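PDB 5VJ4: uncharacterized protein from Borrelia turicatae, which is of unknown function but is probably a surface lipoprotein that may bind lipid, encoded by a gene differentially regulated during the tick-mammalian transmission cycle. Local coordinates for residues S119-I127 and I152-K163; P219-I227 and G239-A247. All blocks are in the same frame, centred on the assembly; numbering follows the deposited sequence.

Interaction 1 (S119-I127 and I152-K163); sequences SGRKAISYI and IIKPTVSLLKTK
Ala123 and Tyr126 meet Thr156, Val157 and Leu160 at the middle of this helix crossing. The Ala123 methyl sits between three side chains. Its CB is 3.5 Å from Thr156 CG2 and 3.7 Å from Val157 CG2, and Leu160 CD1 closes in from the next turn. The other Leu160 methyl lies over the Tyr126 ring. This is a CH-pi contact, with CD2 3.6 Å from the ring centroid and only 4° off the normal. Tyr126 CG is anti to the backbone N (chi1 -179°), which sends the ring across toward Leu160 and Lys163. Lys163 NZ lies obliquely near Tyr126 CE1. Tyr126 OH is hydrogen-bonded to Asp190, and Lys163 NZ makes a salt bridge to it. Lys194 adds a cation-pi contact to the ring.

At the Ile152-Ile153 end of the second helix, Ile153 CG2 rests 3.5 Å from Gly120 CA, directly on the backbone. Ile127 CD1 meets Ile152 CG2 at 3.6 Å. Thr156 turns its methyl into the contact and its hydroxyl back to its own helix, where OG1 donates to Ile152 O at 2.9 Å. That bond lies beside the kink at Pro155. Phe210 of helix 207-214 packs on Ile127, Ile152 and Thr156. The axes come within 9.0 Å and cross at 87°. This is near-perpendicular, buried packing of two helices in an all-helical fold.

Interaction 2 (P219-I227 and G239-A247); sequences PRFRKFKEI and GWLDADDRA. With SO4 (sulfate ion), chain E.
Lys223 runs from helix-rich segment 219-227 to the backbone of Gly239, Trp240 and Leu241. Its CB points toward 239-247. CG, anti to the backbone N, lies 3.8 Å from Trp240 O. The chain then bends at chi2 (65°). CD passes the bound sulfate, 3.4 Å from O3. CE touches both Leu241 O, at 3.1 Å, and sulfate O2. NZ donates to Gly239 O at 3.0 Å, from above the carbonyl plane (45° out of it).

The same sulfate is held by 239-247. Arg246 donates to O2 from both NH1 and NH2, with NH2 2.7 Å from O2. One face of its guanidinium lies on the backbone of Asp242 and Ala243. Ala243 N donates to sulfate O4. Asp242 is the N-cap of helix 243-256; OD1 accepts from Asp245 N and OD2 from Asp244 N. Pro219 CB packs against that carboxylate.

Arg220 and Asp245 form a two-nitrogen salt bridge, their planes 19° apart. NE lies 3.0 Å from OD2, on its syn side. NH2 meets OD1 from above the carboxylate plane. Arg220 NH2 also makes a salt bridge to Asp283, and Asp245 OD1 to Arg286, both of helix 263-301. At the other end, Ile227 CD1 touches Trp240 CE3.

The sulfate is probably from the crystallisation liquor. An arginine and a helix N-terminal amide bind it. Aliphatic carbons of Lys223 lie against it, with NZ turned to Gly239 O. This chemistry is consistent with a site that can accept an anion; no natural ligand is established.

Interactions 1 and 2 follow one another along the chain, and their centres are about 20 Å apart. They touch through helix 145-171 and helix 218-222. Phe221 makes most of the contacts. Its CB is 3.6 Å from Thr162 CG2, its CE1 is 3.8 Å from Lys163 CG, and its CD2 is 4.0 Å from Leu159 CD1. Arg222 NH1 adds packing 3.2 Å from Thr162 OG1. Helix 176-201 backs both contacts: Asp190 serves interaction 1, while Leu182 and Met185 pack on Trp240. Interaction 1 is buried helix packing, whereas interaction 2 is partly buried and polar. It holds one sulfate, and another lies about 6 Å from the Trp240 side chain; both are probably from the crystallisation liquor.

Interaction 1 (S119-I127 and I152-K163)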
loop_
_atom_site.group_PDB
_atom_site.type_symbol
_atom_site.label_atom_id
_atom_site.label_comp_id
_atom_site.label_asym_id
_atom_site.label_seq_id
_atom_site.Cartn_x
_atom_site.Cartn_y
_atom_site.Cartn_z
ATOM N N SER A 119 -7.187 -0.798 -33.656
ATOM C CA SER A 119 -7.351 -0.247 -32.328
ATOM C C SER A 119 -7.575 -1.374 -31.313
ATOM O O SER A 119 -6.921 -1.415 -30.276
ATOM C CB SER A 119 -8.490 0.775 -32.330
ATOM O OG SER A 119 -9.671 0.199 -32.835
ATOM N N GLY A 120 -8.457 -2.311 -31.647
ATOM C CA GLY A 120 -8.673 -3.508 -30.822
ATOM C C GLY A 120 -7.406 -4.277 -30.521
ATOM O O GLY A 120 -7.239 -4.776 -29.426
ATOM N N ARG A 121 -6.514 -4.372 -31.503
ATOM C CA ARG A 121 -5.213 -5.004 -31.308
ATOM C C ARG A 121 -4.451 -4.207 -30.279
ATOM O O ARG A 121 -3.897 -4.778 -29.328
ATOM C CB ARG A 121 -4.418 -5.084 -32.615
ATOM C CG ARG A 121 -4.776 -6.263 -33.506
ATOM C CD ARG A 121 -3.878 -6.309 -34.741
ATOM N NE ARG A 121 -4.703 -6.177 -35.934
ATOM C CZ ARG A 121 -4.672 -5.140 -36.767
ATOM N NH1 ARG A 121 -3.815 -4.153 -36.576
ATOM N NH2 ARG A 121 -5.476 -5.111 -37.825
ATOM N N LYS A 122 -4.448 -2.887 -30.453
ATOM C CA LYS A 122 -3.727 -1.995 -29.555
ATOM C C LYS A 122 -4.234 -2.140 -28.102
ATOM O O LYS A 122 -3.439 -2.090 -27.164
ATOM C CB LYS A 122 -3.872 -0.557 -30.028
ATOM C CG LYS A 122 -2.755 -0.048 -30.905
ATOM C CD LYS A 122 -3.127 1.270 -31.573
ATOM C CE LYS A 122 -1.877 2.017 -32.004
ATOM N NZ LYS A 122 -2.225 3.289 -32.679
ATOM N N ALA A 123 -5.547 -2.330 -27.940
ATOM C CA ALA A 123 -6.161 -2.524 -26.635
ATOM C C ALA A 123 -5.687 -3.813 -25.995
ATOM O O ALA A 123 -5.212 -3.816 -24.858
ATOM C CB ALA A 123 -7.687 -2.502 -26.733
ATOM N N ILE A 124 -5.830 -4.912 -26.722
ATOM C CA ILE A 124 -5.345 -6.201 -26.250
ATOM C C ILE A 124 -3.873 -6.100 -25.818
ATOM O O ILE A 124 -3.508 -6.573 -24.757
ATOM C CB ILE A 124 -5.572 -7.294 -27.301
ATOM C CG1 ILE A 124 -7.075 -7.527 -27.473
ATOM C CG2 ILE A 124 -4.916 -8.584 -26.886
ATOM C CD1 ILE A 124 -7.732 -8.348 -26.389
ATOM N N SER A 125 -3.050 -5.417 -26.599
ATOM C CA SER A 125 -1.681 -5.248 -26.200
ATOM C C SER A 125 -1.579 -4.498 -24.871
ATOM O O SER A 125 -0.749 -4.834 -24.018
ATOM C CB SER A 125 -0.888 -4.535 -27.263
ATOM O OG SER A 125 0.339 -4.106 -26.699
ATOM N N TYR A 126 -2.431 -3.499 -24.697
ATOM C CA TYR A 126 -2.485 -2.738 -23.447
ATOM C C TYR A 126 -2.821 -3.606 -22.220
ATOM O O TYR A 126 -1.967 -3.753 -21.352
ATOM C CB TYR A 126 -3.477 -1.611 -23.592
ATOM C CG TYR A 126 -3.613 -0.728 -22.397
ATOM C CD1 TYR A 126 -2.649 0.248 -22.119
ATOM C CD2 TYR A 126 -4.754 -0.813 -21.569
ATOM C CE1 TYR A 126 -2.801 1.098 -21.028
ATOM C CE2 TYR A 126 -4.924 0.036 -20.486
ATOM C CZ TYR A 126 -3.939 0.974 -20.210
ATOM O OH TYR A 126 -4.088 1.781 -19.117
ATOM N N ILE A 127 -4.022 -4.195 -22.153
ATOM C CA ILE A 127 -4.339 -5.023 -21.004
ATOM C C ILE A 127 -3.448 -6.244 -20.878
ATOM O O ILE A 127 -3.480 -6.928 -19.860
ATOM C CB ILE A 127 -5.800 -5.456 -20.925
ATOM C CG1 ILE A 127 -6.178 -6.275 -22.147
ATOM C CG2 ILE A 127 -6.676 -4.240 -20.741
ATOM C CD1 ILE A 127 -7.557 -6.884 -22.024
ATOM N N ILE A 152 -14.456 -7.367 -23.786
ATOM C CA ILE A 152 -13.054 -7.038 -23.612
ATOM C C ILE A 152 -12.646 -5.833 -24.427
ATOM O O ILE A 152 -12.150 -4.834 -23.876
ATOM C CB ILE A 152 -12.127 -8.225 -23.880
ATOM C CG1 ILE A 152 -12.564 -9.444 -23.070
ATOM C CG2 ILE A 152 -10.679 -7.853 -23.580
ATOM C CD1 ILE A 152 -12.691 -9.176 -21.588
ATOM N N ILE A 153 -12.890 -5.899 -25.726
ATOM C CA ILE A 153 -12.279 -4.915 -26.611
ATOM C C ILE A 153 -12.982 -3.548 -26.549
ATOM O O ILE A 153 -12.334 -2.532 -26.313
ATOM C CB ILE A 153 -12.120 -5.454 -28.045
ATOM C CG1 ILE A 153 -11.425 -6.819 -27.991
ATOM C CG2 ILE A 153 -11.377 -4.437 -28.891
ATOM C CD1 ILE A 153 -10.633 -7.213 -29.198
ATOM N N LYS A 154 -14.300 -3.534 -26.721
ATOM C CA LYS A 154 -15.066 -2.277 -26.684
ATOM C C LYS A 154 -14.809 -1.452 -25.414
ATOM O O LYS A 154 -14.415 -0.276 -25.543
ATOM C CB LYS A 154 -16.561 -2.503 -26.939
ATOM C CG LYS A 154 -16.961 -2.582 -28.413
ATOM C CD LYS A 154 -18.470 -2.798 -28.547
ATOM C CE LYS A 154 -18.957 -2.779 -29.992
ATOM N NZ LYS A 154 -20.342 -3.324 -30.076
ATOM N N PRO A 155 -14.954 -2.064 -24.205
ATOM C CA PRO A 155 -14.653 -1.295 -22.974
ATOM C C PRO A 155 -13.230 -0.780 -22.925
ATOM O O PRO A 155 -13.020 0.402 -22.607
ATOM C CB PRO A 155 -14.882 -2.298 -21.849
ATOM C CG PRO A 155 -15.827 -3.283 -22.434
ATOM C CD PRO A 155 -15.381 -3.428 -23.863
ATOM N N THR A 156 -12.264 -1.630 -23.279
ATOM C CA THR A 156 -10.872 -1.199 -23.230
ATOM C C THR A 156 -10.633 -0.046 -24.181
ATOM O O THR A 156 -9.948 0.940 -23.840
ATOM C CB THR A 156 -9.906 -2.349 -23.488
ATOM O OG1 THR A 156 -10.102 -3.345 -22.475
ATOM C CG2 THR A 156 -8.497 -1.870 -23.377
ATOM N N VAL A 157 -11.217 -0.152 -25.372
ATOM C CA VAL A 157 -10.941 0.832 -26.414
ATOM C C VAL A 157 -11.521 2.173 -26.015
ATOM O O VAL A 157 -10.860 3.209 -26.173
ATOM C CB VAL A 157 -11.406 0.368 -27.806
ATOM C CG1 VAL A 157 -11.241 1.492 -28.814
ATOM C CG2 VAL A 157 -10.576 -0.834 -28.262
ATOM N N SER A 158 -12.734 2.143 -25.466
ATOM C CA SER A 158 -13.331 3.341 -24.886
ATOM C C SER A 158 -12.388 3.946 -23.815
ATOM O O SER A 158 -12.023 5.145 -23.854
ATOM C CB SER A 158 -14.717 3.018 -24.332
ATOM O OG SER A 158 -14.966 3.820 -23.198
ATOM N N LEU A 159 -11.957 3.105 -22.885
ATOM C CA LEU A 159 -10.997 3.557 -21.895
ATOM C C LEU A 159 -9.757 4.222 -22.503
ATOM O O LEU A 159 -9.286 5.247 -22.001
ATOM C CB LEU A 159 -10.573 2.413 -20.982
ATOM C CG LEU A 159 -9.660 2.846 -19.840
ATOM C CD1 LEU A 159 -10.309 3.991 -19.052
ATOM C CD2 LEU A 159 -9.381 1.661 -18.950
ATOM N N LEU A 160 -9.232 3.651 -23.581
ATOM C CA LEU A 160 -8.016 4.193 -24.148
ATOM C C LEU A 160 -8.271 5.524 -24.823
ATOM O O LEU A 160 -7.398 6.410 -24.769
ATOM C CB LEU A 160 -7.379 3.192 -25.075
ATOM C CG LEU A 160 -6.898 1.948 -24.346
ATOM C CD1 LEU A 160 -6.503 0.849 -25.315
ATOM C CD2 LEU A 160 -5.712 2.333 -23.488
ATOM N N LYS A 161 -9.470 5.683 -25.417
ATOM C CA LYS A 161 -9.859 6.968 -26.042
ATOM C C LYS A 161 -9.820 8.045 -24.963
ATOM O O LYS A 161 -9.182 9.109 -25.151
ATOM C CB LYS A 161 -11.218 6.888 -26.777
ATOM N N THR A 162 -10.435 7.731 -23.813
ATOM C CA THR A 162 -10.430 8.639 -22.664
ATOM C C THR A 162 -9.007 8.966 -22.229
ATOM O O THR A 162 -8.652 10.139 -22.100
ATOM C CB THR A 162 -11.244 8.080 -21.492
ATOM O OG1 THR A 162 -12.635 8.255 -21.753
ATOM C CG2 THR A 162 -10.922 8.802 -20.212
ATOM N N LYS A 163 -8.198 7.928 -22.028
ATOM C CA LYS A 163 -6.800 8.113 -21.640
ATOM C C LYS A 163 -6.034 9.019 -22.618
ATOM O O LYS A 163 -5.105 9.757 -22.222
ATOM C CB LYS A 163 -6.106 6.764 -21.459
ATOM C CG LYS A 163 -4.701 6.856 -20.886
ATOM C CD LYS A 163 -3.951 5.531 -20.947
ATOM C CE LYS A 163 -2.502 5.764 -20.559
ATOM N NZ LYS A 163 -1.637 4.610 -20.883
#

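Interaction 2 (P219-I227 and G239-A247)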
loop_
_atom_site.group_PDB
_atom_site.type_symbol
_atom_site.label_atom_id
_atom_site.label_comp_id
_atom_site.label_asym_id
_atom_site.label_seq_id
_atom_site.Cartn_x
_atom_site.Cartn_y
_atom_site.Cartn_z
ATOM N N PRO A 219 -13.773 8.041 -15.726
ATOM C CA PRO A 219 -13.874 9.247 -14.931
ATOM C C PRO A 219 -12.537 9.712 -14.363
ATOM O O PRO A 219 -12.272 10.926 -14.331
ATOM C CB PRO A 219 -14.737 8.803 -13.764
ATOM C CG PRO A 219 -15.625 7.780 -14.332
ATOM C CD PRO A 219 -14.723 7.027 -15.233
ATOM N N ARG A 220 -11.718 8.749 -13.921
ATOM C CA ARG A 220 -10.512 9.064 -13.198
ATOM C C ARG A 220 -9.496 9.748 -14.103
ATOM O O ARG A 220 -8.774 10.646 -13.652
ATOM C CB ARG A 220 -9.958 7.838 -12.467
ATOM C CG ARG A 220 -10.982 7.183 -11.542
ATOM C CD ARG A 220 -10.481 5.870 -10.934
ATOM N NE ARG A 220 -11.360 5.389 -9.883
ATOM C CZ ARG A 220 -11.630 4.109 -9.637
ATOM N NH1 ARG A 220 -11.099 3.156 -10.374
ATOM N NH2 ARG A 220 -12.471 3.770 -8.658
ATOM N N PHE A 221 -9.487 9.364 -15.380
ATOM C CA PHE A 221 -8.630 10.013 -16.376
ATOM C C PHE A 221 -9.239 11.342 -16.788
ATOM O O PHE A 221 -8.554 12.366 -16.769
ATOM C CB PHE A 221 -8.445 9.133 -17.596
ATOM C CG PHE A 221 -7.419 8.055 -17.423
ATOM C CD1 PHE A 221 -6.088 8.363 -17.269
ATOM C CD2 PHE A 221 -7.786 6.716 -17.475
ATOM C CE1 PHE A 221 -5.131 7.359 -17.129
ATOM C CE2 PHE A 221 -6.842 5.704 -17.334
ATOM C CZ PHE A 221 -5.511 6.028 -17.157
ATOM N N ARG A 222 -10.531 11.326 -17.134
ATOM C CA ARG A 222 -11.246 12.546 -17.504
ATOM C C ARG A 222 -11.022 13.697 -16.536
ATOM O O ARG A 222 -10.884 14.851 -16.960
ATOM C CB ARG A 222 -12.731 12.292 -17.621
ATOM C CG ARG A 222 -13.201 12.224 -19.047
ATOM C CD ARG A 222 -14.702 12.327 -19.038
ATOM N NE ARG A 222 -15.331 11.062 -18.672
ATOM C CZ ARG A 222 -15.508 10.033 -19.499
ATOM N NH1 ARG A 222 -15.080 10.086 -20.783
ATOM N NH2 ARG A 222 -16.128 8.949 -19.030
ATOM N N LYS A 223 -10.928 13.352 -15.252
ATOM C CA LYS A 223 -10.804 14.303 -14.164
ATOM C C LYS A 223 -9.593 15.241 -14.323
ATOM O O LYS A 223 -9.571 16.333 -13.760
ATOM C CB LYS A 223 -10.789 13.546 -12.821
ATOM C CG LYS A 223 -11.025 14.371 -11.559
ATOM C CD LYS A 223 -12.425 14.972 -11.527
ATOM C CE LYS A 223 -12.884 15.329 -10.123
ATOM N NZ LYS A 223 -11.938 16.137 -9.329
ATOM N N PHE A 224 -8.615 14.848 -15.128
ATOM C CA PHE A 224 -7.422 15.676 -15.299
ATOM C C PHE A 224 -7.760 17.059 -15.824
ATOM O O PHE A 224 -7.269 18.067 -15.299
ATOM C CB PHE A 224 -6.413 14.985 -16.216
ATOM C CG PHE A 224 -5.734 13.812 -15.589
ATOM C CD1 PHE A 224 -6.293 13.154 -14.486
ATOM C CD2 PHE A 224 -4.551 13.334 -16.116
ATOM C CE1 PHE A 224 -5.674 12.058 -13.913
ATOM C CE2 PHE A 224 -3.932 12.230 -15.554
ATOM C CZ PHE A 224 -4.502 11.591 -14.461
ATOM N N LYS A 225 -8.604 17.069 -16.855
ATOM C CA LYS A 225 -9.153 18.256 -17.491
ATOM C C LYS A 225 -9.559 19.287 -16.424
ATOM O O LYS A 225 -9.204 20.469 -16.543
ATOM C CB LYS A 225 -10.342 17.813 -18.353
ATOM C CG LYS A 225 -10.946 18.814 -19.336
ATOM C CD LYS A 225 -12.278 18.316 -19.920
ATOM C CE LYS A 225 -13.150 17.618 -18.863
ATOM N NZ LYS A 225 -14.408 17.018 -19.389
ATOM N N GLU A 226 -10.235 18.829 -15.367
ATOM C CA GLU A 226 -10.613 19.711 -14.275
ATOM C C GLU A 226 -9.448 19.995 -13.359
ATOM O O GLU A 226 -9.284 21.104 -12.886
ATOM C CB GLU A 226 -11.765 19.114 -13.474
ATOM C CG GLU A 226 -13.039 18.980 -14.291
ATOM C CD GLU A 226 -13.768 20.311 -14.481
ATOM O OE1 GLU A 226 -13.838 20.811 -15.631
ATOM O OE2 GLU A 226 -14.274 20.857 -13.475
ATOM N N ILE A 227 -8.629 18.988 -13.117
ATOM C CA ILE A 227 -7.568 19.129 -12.148
ATOM C C ILE A 227 -6.558 20.205 -12.524
ATOM O O ILE A 227 -6.088 20.964 -11.658
ATOM C CB ILE A 227 -6.894 17.789 -11.884
ATOM C CG1 ILE A 227 -7.842 16.915 -11.070
ATOM C CG2 ILE A 227 -5.664 17.968 -11.042
ATOM C CD1 ILE A 227 -7.350 15.505 -10.844
ATOM N N GLY A 239 -9.373 15.159 -4.310
ATOM C CA GLY A 239 -9.190 16.012 -5.478
ATOM C C GLY A 239 -9.123 15.199 -6.739
ATOM O O GLY A 239 -9.409 15.706 -7.814
ATOM N N TRP A 240 -8.745 13.933 -6.595
ATOM C CA TRP A 240 -8.582 13.022 -7.725
ATOM C C TRP A 240 -9.793 12.171 -8.037
ATOM O O TRP A 240 -9.901 11.631 -9.142
ATOM C CB TRP A 240 -7.444 12.098 -7.420
ATOM C CG TRP A 240 -6.172 12.773 -7.207
ATOM C CD1 TRP A 240 -5.692 13.246 -6.028
ATOM C CD2 TRP A 240 -5.156 13.007 -8.189
ATOM N NE1 TRP A 240 -4.423 13.771 -6.207
ATOM C CE2 TRP A 240 -4.075 13.636 -7.528
ATOM C CE3 TRP A 240 -5.047 12.737 -9.564
ATOM C CZ2 TRP A 240 -2.909 14.012 -8.199
ATOM C CZ3 TRP A 240 -3.880 13.107 -10.233
ATOM C CH2 TRP A 240 -2.826 13.740 -9.550
ATOM N N LEU A 241 -10.674 12.027 -7.050
ATOM C CA LEU A 241 -11.937 11.286 -7.178
ATOM C C LEU A 241 -12.946 12.044 -8.005
ATOM O O LEU A 241 -13.088 13.256 -7.846
ATOM C CB LEU A 241 -12.547 11.023 -5.796
ATOM C CG LEU A 241 -11.580 10.398 -4.765
ATOM C CD1 LEU A 241 -12.240 10.057 -3.451
ATOM C CD2 LEU A 241 -10.933 9.147 -5.299
ATOM N N ASP A 242 -13.635 11.330 -8.894
ATOM C CA ASP A 242 -14.805 11.884 -9.583
ATOM C C ASP A 242 -16.063 11.724 -8.705
ATOM O O ASP A 242 -16.005 11.171 -7.600
ATOM C CB ASP A 242 -15.013 11.174 -10.916
ATOM C CG ASP A 242 -15.815 9.903 -10.772
ATOM O OD1 ASP A 242 -15.362 9.037 -9.987
ATOM O OD2 ASP A 242 -16.905 9.799 -11.411
ATOM N N ALA A 243 -17.208 12.153 -9.223
ATOM C CA ALA A 243 -18.445 12.066 -8.468
ATOM C C ALA A 243 -18.758 10.646 -7.999
ATOM O O ALA A 243 -19.097 10.429 -6.825
ATOM C CB ALA A 243 -19.583 12.650 -9.272
ATOM N N ASP A 244 -18.612 9.685 -8.906
ATOM C CA ASP A 244 -18.867 8.284 -8.584
ATOM C C ASP A 244 -17.984 7.815 -7.460
ATOM O O ASP A 244 -18.466 7.191 -6.495
ATOM C CB ASP A 244 -18.656 7.388 -9.807
ATOM C CG ASP A 244 -19.758 7.531 -10.847
ATOM O OD1 ASP A 244 -20.895 7.949 -10.501
ATOM O OD2 ASP A 244 -19.462 7.220 -12.020
ATOM N N ASP A 245 -16.693 8.122 -7.575
ATOM C CA ASP A 245 -15.754 7.781 -6.519
ATOM C C ASP A 245 -16.155 8.426 -5.204
ATOM O O ASP A 245 -16.238 7.733 -4.187
ATOM C CB ASP A 245 -14.337 8.126 -6.917
ATOM C CG ASP A 245 -13.813 7.237 -8.037
ATOM O OD1 ASP A 245 -14.297 6.098 -8.180
ATOM O OD2 ASP A 245 -12.919 7.678 -8.794
ATOM N N ARG A 246 -16.447 9.727 -5.236
ATOM C CA ARG A 246 -16.938 10.452 -4.056
ATOM C C ARG A 246 -18.098 9.721 -3.402
ATOM O O ARG A 246 -18.010 9.374 -2.196
ATOM C CB ARG A 246 -17.313 11.896 -4.373
ATOM C CG ARG A 246 -16.083 12.750 -4.607
ATOM C CD ARG A 246 -16.336 14.241 -4.642
ATOM N NE ARG A 246 -17.299 14.613 -5.671
ATOM C CZ ARG A 246 -16.985 14.862 -6.933
ATOM N NH1 ARG A 246 -17.937 15.206 -7.798
ATOM N NH2 ARG A 246 -15.723 14.754 -7.333
ATOM N N ALA A 247 -19.134 9.435 -4.209
ATOM C CA ALA A 247 -20.270 8.616 -3.741
ATOM C C ALA A 247 -19.808 7.395 -2.977
ATOM O O ALA A 247 -20.168 7.217 -1.801
ATOM C CB ALA A 247 -21.184 8.214 -4.884
HETATM S S SO4 E . -16.488 15.406 -11.303
HETATM O O1 SO4 E . -17.890 15.891 -11.344
HETATM O O2 SO4 E . -16.017 15.445 -9.907
HETATM O O3 SO4 E . -15.574 16.218 -12.153
HETATM O O4 SO4 E . -16.460 13.996 -11.730
#